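Local coordinates for protein putative alpha-L-fucosidase (Bacteroides thetaiotaomicron, PDB 3EYP) that probably hydrolyses alpha-L-fucosides as a putative lipoprotein glycosidase of glycosyl hydrolase family 29, with a barrel domain followed by a beta-sandwich domain, at residues A24-G29 with P69-T74; Q58-L63 with Y116-G121. One frame throughout, in Å; residues are numbered along the deposited sequence.

Interaction 1: A24-G29 with P69-T74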
loop_
_atom_site.group_PDB
_atom_site.type_symbol
_atom_site.label_atom_id
_atom_site.label_comp_id
_atom_site.label_asym_id
_atom_site.label_seq_id
_atom_site.Cartn_x
_atom_site.Cartn_y
_atom_site.Cartn_z
ATOM N N ALA A 24 -2.860 -5.399 -5.255
ATOM C CA ALA A 24 -4.189 -6.031 -5.120
ATOM C C ALA A 24 -4.278 -7.078 -4.008
ATOM O O ALA A 24 -3.357 -7.784 -3.744
ATOM C CB ALA A 24 -4.674 -6.620 -6.443
ATOM N N PHE A 25 -5.444 -7.115 -3.342
ATOM C CA PHE A 25 -5.773 -8.175 -2.395
ATOM C C PHE A 25 -6.826 -9.014 -3.122
ATOM O O PHE A 25 -7.593 -8.492 -3.887
ATOM C CB PHE A 25 -6.481 -7.604 -1.157
ATOM C CG PHE A 25 -5.872 -7.975 0.165
ATOM C CD1 PHE A 25 -5.099 -9.119 0.334
ATOM C CD2 PHE A 25 -6.126 -7.161 1.290
ATOM C CE1 PHE A 25 -4.610 -9.434 1.524
ATOM C CE2 PHE A 25 -5.622 -7.485 2.509
ATOM C CZ PHE A 25 -4.852 -8.595 2.644
ATOM N N PHE A 26 -6.771 -10.310 -2.928
ATOM C CA PHE A 26 -7.740 -11.251 -3.493
ATOM C C PHE A 26 -8.206 -12.139 -2.372
ATOM O O PHE A 26 -7.537 -13.119 -2.010
ATOM C CB PHE A 26 -7.150 -12.130 -4.599
ATOM C CG PHE A 26 -6.826 -11.391 -5.876
ATOM C CD1 PHE A 26 -7.757 -10.630 -6.489
ATOM C CD2 PHE A 26 -5.570 -11.502 -6.450
ATOM C CE1 PHE A 26 -7.471 -9.956 -7.631
ATOM C CE2 PHE A 26 -5.274 -10.827 -7.612
ATOM C CZ PHE A 26 -6.203 -10.037 -8.186
ATOM N N HIS A 27 -9.337 -11.761 -1.786
ATOM C CA HIS A 27 -9.964 -12.523 -0.723
ATOM C C HIS A 27 -10.934 -13.545 -1.359
ATOM O O HIS A 27 -11.969 -13.185 -1.910
ATOM C CB HIS A 27 -10.754 -11.654 0.255
ATOM C CG HIS A 27 -9.923 -11.060 1.339
ATOM N ND1 HIS A 27 -8.981 -10.090 1.082
ATOM C CD2 HIS A 27 -9.847 -11.326 2.675
ATOM C CE1 HIS A 27 -8.363 -9.778 2.212
ATOM N NE2 HIS A 27 -8.871 -10.500 3.196
ATOM N N PHE A 28 -10.502 -14.790 -1.289
ATOM C CA PHE A 28 -11.170 -15.925 -1.941
ATOM C C PHE A 28 -10.902 -17.194 -1.142
ATOM O O PHE A 28 -9.783 -17.456 -0.639
ATOM C CB PHE A 28 -10.647 -16.044 -3.361
ATOM C CG PHE A 28 -11.255 -17.166 -4.196
ATOM C CD1 PHE A 28 -12.611 -17.119 -4.583
ATOM C CD2 PHE A 28 -10.416 -18.137 -4.733
ATOM C CE1 PHE A 28 -13.132 -18.084 -5.414
ATOM C CE2 PHE A 28 -10.929 -19.147 -5.573
ATOM C CZ PHE A 28 -12.268 -19.138 -5.911
ATOM N N GLY A 29 -11.948 -17.961 -1.020
ATOM C CA GLY A 29 -11.846 -19.237 -0.340
ATOM C C GLY A 29 -13.180 -19.886 -0.090
ATOM O O GLY A 29 -14.152 -19.676 -0.793
ATOM N N PRO A 69 0.882 -3.442 -9.847
ATOM C CA PRO A 69 2.064 -4.257 -10.182
ATOM C C PRO A 69 2.250 -5.496 -9.340
ATOM O O PRO A 69 3.163 -6.315 -9.575
ATOM C CB PRO A 69 3.208 -3.285 -9.901
ATOM C CG PRO A 69 2.618 -2.442 -8.741
ATOM C CD PRO A 69 1.258 -2.241 -9.070
ATOM N N ALA A 70 1.358 -5.645 -8.355
ATOM C CA ALA A 70 1.534 -6.694 -7.324
ATOM C C ALA A 70 0.179 -7.138 -6.722
ATOM O O ALA A 70 -0.821 -6.412 -6.770
ATOM C CB ALA A 70 2.547 -6.262 -6.238
ATOM N N ALA A 71 0.164 -8.391 -6.298
ATOM C CA ALA A 71 -1.041 -9.107 -5.838
ATOM C C ALA A 71 -0.745 -10.082 -4.711
ATOM O O ALA A 71 0.209 -10.808 -4.760
ATOM C CB ALA A 71 -1.761 -9.864 -7.007
ATOM N N ILE A 72 -1.610 -10.002 -3.712
ATOM C CA ILE A 72 -1.669 -10.868 -2.491
ATOM C C ILE A 72 -2.944 -11.700 -2.447
ATOM O O ILE A 72 -4.078 -11.210 -2.345
ATOM C CB ILE A 72 -1.575 -10.022 -1.196
ATOM C CG1 ILE A 72 -0.308 -9.144 -1.293
ATOM C CG2 ILE A 72 -1.562 -10.931 0.087
ATOM C CD1 ILE A 72 -0.032 -8.178 -0.060
ATOM N N LEU A 73 -2.751 -12.998 -2.494
ATOM C CA LEU A 73 -3.880 -13.960 -2.349
ATOM C C LEU A 73 -4.058 -14.497 -0.935
ATOM O O LEU A 73 -3.101 -14.867 -0.258
ATOM C CB LEU A 73 -3.646 -15.158 -3.270
ATOM C CG LEU A 73 -4.675 -16.327 -3.153
ATOM C CD1 LEU A 73 -6.004 -15.900 -3.720
ATOM C CD2 LEU A 73 -4.091 -17.519 -3.966
ATOM N N THR A 74 -5.304 -14.586 -0.490
ATOM C CA THR A 74 -5.583 -15.320 0.749
ATOM C C THR A 74 -5.408 -16.843 0.590
ATOM O O THR A 74 -6.371 -17.566 0.307
ATOM C CB THR A 74 -7.013 -15.046 1.302
ATOM O OG1 THR A 74 -8.003 -15.475 0.337
ATOM C CG2 THR A 74 -7.184 -13.562 1.634
#

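Interaction 2: Q58-L63 with Y116-G121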
loop_
_atom_site.group_PDB
_atom_site.type_symbol
_atom_site.label_atom_id
_atom_site.label_comp_id
_atom_site.label_asym_id
_atom_site.label_seq_id
_atom_site.Cartn_x
_atom_site.Cartn_y
_atom_site.Cartn_z
ATOM N N GLN A 58 -7.601 -13.912 -15.745
ATOM C CA GLN A 58 -8.655 -12.885 -15.779
ATOM C C GLN A 58 -8.365 -11.844 -14.671
ATOM O O GLN A 58 -8.524 -10.642 -14.852
ATOM C CB GLN A 58 -10.042 -13.462 -15.630
ATOM C CG GLN A 58 -11.142 -12.433 -15.807
ATOM C CD GLN A 58 -11.852 -12.081 -14.529
ATOM O OE1 GLN A 58 -11.464 -12.520 -13.463
ATOM N NE2 GLN A 58 -12.900 -11.287 -14.630
ATOM N N TRP A 59 -7.928 -12.347 -13.529
ATOM C CA TRP A 59 -7.617 -11.500 -12.372
ATOM C C TRP A 59 -6.466 -10.622 -12.775
ATOM O O TRP A 59 -6.483 -9.456 -12.440
ATOM C CB TRP A 59 -7.220 -12.266 -11.124
ATOM C CG TRP A 59 -8.140 -13.334 -10.636
ATOM C CD1 TRP A 59 -9.315 -13.758 -11.210
ATOM C CD2 TRP A 59 -7.918 -14.161 -9.522
ATOM N NE1 TRP A 59 -9.855 -14.762 -10.499
ATOM C CE2 TRP A 59 -9.029 -15.045 -9.438
ATOM C CE3 TRP A 59 -6.931 -14.203 -8.537
ATOM C CZ2 TRP A 59 -9.158 -16.007 -8.430
ATOM C CZ3 TRP A 59 -7.043 -15.170 -7.524
ATOM C CH2 TRP A 59 -8.177 -16.052 -7.466
ATOM N N MET A 60 -5.471 -11.191 -13.472
ATOM C CA MET A 60 -4.258 -10.427 -13.822
ATOM C C MET A 60 -4.597 -9.360 -14.854
ATOM O O MET A 60 -4.018 -8.299 -14.883
ATOM C CB MET A 60 -3.111 -11.273 -14.359
ATOM C CG MET A 60 -2.384 -12.245 -13.392
ATOM S SD MET A 60 -2.101 -11.733 -11.691
ATOM C CE MET A 60 -3.022 -12.951 -10.798
ATOM N N GLN A 61 -5.556 -9.635 -15.693
ATOM C CA GLN A 61 -5.960 -8.627 -16.734
ATOM C C GLN A 61 -6.609 -7.420 -16.076
ATOM O O GLN A 61 -6.395 -6.254 -16.445
ATOM C CB GLN A 61 -6.890 -9.268 -17.762
ATOM C CG GLN A 61 -6.197 -10.276 -18.644
ATOM C CD GLN A 61 -7.109 -11.388 -19.156
ATOM O OE1 GLN A 61 -8.319 -11.213 -19.276
ATOM N NE2 GLN A 61 -6.505 -12.549 -19.485
ATOM N N THR A 62 -7.346 -7.707 -15.019
ATOM C CA THR A 62 -7.909 -6.632 -14.180
ATOM C C THR A 62 -6.790 -5.691 -13.658
ATOM O O THR A 62 -6.877 -4.467 -13.736
ATOM C CB THR A 62 -8.796 -7.195 -13.045
ATOM O OG1 THR A 62 -9.994 -7.751 -13.632
ATOM C CG2 THR A 62 -9.227 -6.094 -12.020
ATOM N N LEU A 63 -5.761 -6.306 -13.130
ATOM C CA LEU A 63 -4.643 -5.586 -12.551
ATOM C C LEU A 63 -3.861 -4.851 -13.592
ATOM O O LEU A 63 -3.378 -3.756 -13.333
ATOM C CB LEU A 63 -3.699 -6.494 -11.782
ATOM C CG LEU A 63 -4.342 -7.249 -10.619
ATOM C CD1 LEU A 63 -3.282 -7.895 -9.763
ATOM C CD2 LEU A 63 -5.357 -6.373 -9.758
ATOM N N TYR A 116 2.124 -12.758 -16.275
ATOM C CA TYR A 116 1.795 -11.370 -16.569
ATOM C C TYR A 116 2.847 -10.421 -16.046
ATOM O O TYR A 116 2.694 -9.209 -16.110
ATOM C CB TYR A 116 0.414 -11.015 -16.005
ATOM C CG TYR A 116 -0.742 -11.460 -16.910
ATOM C CD1 TYR A 116 -1.131 -12.783 -16.986
ATOM C CD2 TYR A 116 -1.416 -10.544 -17.707
ATOM C CE1 TYR A 116 -2.151 -13.203 -17.832
ATOM C CE2 TYR A 116 -2.437 -10.947 -18.536
ATOM C CZ TYR A 116 -2.799 -12.284 -18.583
ATOM O OH TYR A 116 -3.829 -12.688 -19.398
ATOM N N GLY A 117 3.889 -10.957 -15.448
ATOM C CA GLY A 117 4.915 -10.073 -14.910
ATOM C C GLY A 117 4.631 -9.275 -13.657
ATOM O O GLY A 117 5.215 -8.217 -13.415
ATOM N N LEU A 118 3.755 -9.846 -12.849
ATOM C CA LEU A 118 3.248 -9.231 -11.622
ATOM C C LEU A 118 3.901 -9.916 -10.431
ATOM O O LEU A 118 4.292 -11.061 -10.502
ATOM C CB LEU A 118 1.734 -9.327 -11.603
ATOM C CG LEU A 118 1.050 -8.617 -12.778
ATOM C CD1 LEU A 118 -0.450 -8.638 -12.635
ATOM C CD2 LEU A 118 1.558 -7.194 -12.902
ATOM N N LYS A 119 4.109 -9.161 -9.360
ATOM C CA LYS A 119 4.715 -9.715 -8.166
ATOM C C LYS A 119 3.664 -10.392 -7.287
ATOM O O LYS A 119 2.690 -9.771 -6.872
ATOM C CB LYS A 119 5.470 -8.624 -7.358
ATOM C CG LYS A 119 6.563 -7.883 -8.170
ATOM C CD LYS A 119 6.904 -6.484 -7.529
ATOM C CE LYS A 119 8.354 -6.128 -7.834
ATOM N NZ LYS A 119 8.701 -4.714 -7.639
ATOM N N ALA A 120 3.949 -11.633 -6.933
ATOM C CA ALA A 120 3.025 -12.477 -6.128
ATOM C C ALA A 120 3.286 -12.308 -4.650
ATOM O O ALA A 120 4.420 -12.184 -4.199
ATOM C CB ALA A 120 3.152 -13.971 -6.489
ATOM N N GLY A 121 2.201 -12.271 -3.906
ATOM C CA GLY A 121 2.269 -12.310 -2.454
ATOM C C GLY A 121 1.239 -13.253 -1.870
ATOM O O GLY A 121 0.277 -13.667 -2.531
#

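Interaction 1: A24-G29 with P69-T74
The methyl CG2 of Thr74 sits over the face of the His27 imidazole, a CH-pi contact with CG2 3.6 Å from the ring centroid and only 10° off the normal. On the same threonine OG1 is turned in between the two backbone arms of CA (chi1 61°), where it accepts a nearly straight bond from Phe28 N (3.1 Å). This bond continues, beyond the last bridge, the parallel ladder of Ala24-Phe26 with Ala71-Leu73, which joins neighbouring strands 22-26 and 70-76 of the TIM-barrel domain; its final backbone rung is Thr74 N to Phe26 O at 3.1 Å. On the face carrying Phe25 and Ile72, the two side chains meet at a slant, Phe25 CE1 3.7 Å from Ile72 CG2, while Ile72 O lies at the edge of the phenyl ring. On the reverse side Phe26 CE2 rests 3.7 Å from Ala71 CB, and both residues touch Leu63 of helix 56-65 and Phe109 of helix 105-116. A valine in place of Thr74 would remove the acceptor for Phe28 N and would probably loosen the chain just past the strand. With ND1 bonded to Asn295 OD1 and the Thr74 methyl over one face, rotation of the imidazole is probably limited.

Interaction 2: Q58-L63 with Y116-G121
Tyr116 OH is gripped by one hydrogen bond from helix 56-65, donated by Gln61 NE2 at 2.7 Å and almost straight, with an N-H...O angle of 171°. The hydroxyl oxygen is only 5° out of the amide plane of Gln61, which together with that straightness means the N-H is well aimed, although the amide and phenol planes are themselves turned 43° apart. Gln61 gets there by holding CG anti to its carbonyl carbon and extending beyond it, which also brings CG to 3.8 Å from Tyr116 CE2. Gln61 is exposed, so the bond lies at the solvent-facing margin of the contact.

Behind it the phenol lies across Met60. Met60 CB stands over one face of the ring, 3.7 Å from its centroid and displaced toward the rim at CG, where the approach from CB to Tyr116 CG is 3.5 Å; this is a CH-pi contact made by the root of the side chain. Helices 56-65 and 105-116 here lie side by side on the outside of the parallel sheet of the TIM-barrel domain. Tyr116 directly precedes Gly117, where the chain leaves helix 105-116 with positive phi in a Schellman motif and turns into strand 119-124.

Leu118, in that turn, reaches back to the first helix. Its CD1 is 3.6 Å from Met60 SD and 4.0 Å from Leu63 CB, and the Met60 and Leu118 chains run alongside one another, pointing opposite ways. Bends at chi2 and chi3 carry the Met60 thioether away from the phenol and inward, where Met60 also packs on Phe109, Ala112 and Cys113 of helix 105-116. Tyr116 O accepts a hydrogen bond from Lys64 NZ.

Strand 22-26, helix 56-65 and strand 70-76 form a beta-alpha-beta crossover, so the helix of interaction 2 connects the two strands paired in interaction 1; the centres of the interactions are 9 Å apart. Strand 119-124 extends the same sheet: Ala71 O lies 2.6 Å from Gly121 N and Ala71 N 2.9 Å from Lys119 O, both probable hydrogen bonds. Across the layers, Ala24 CB packs 3.4 Å from Leu63 CD2. Interaction 1 is buried and includes His27, just past the C-terminal end of strand 22-26, where TIM-barrel active sites lie; its NE2 bonds a glycerol, about 3 Å away at the nearest atoms and probably from the crystallisation liquor, that may mark a pocket. Interaction 2 is partly buried.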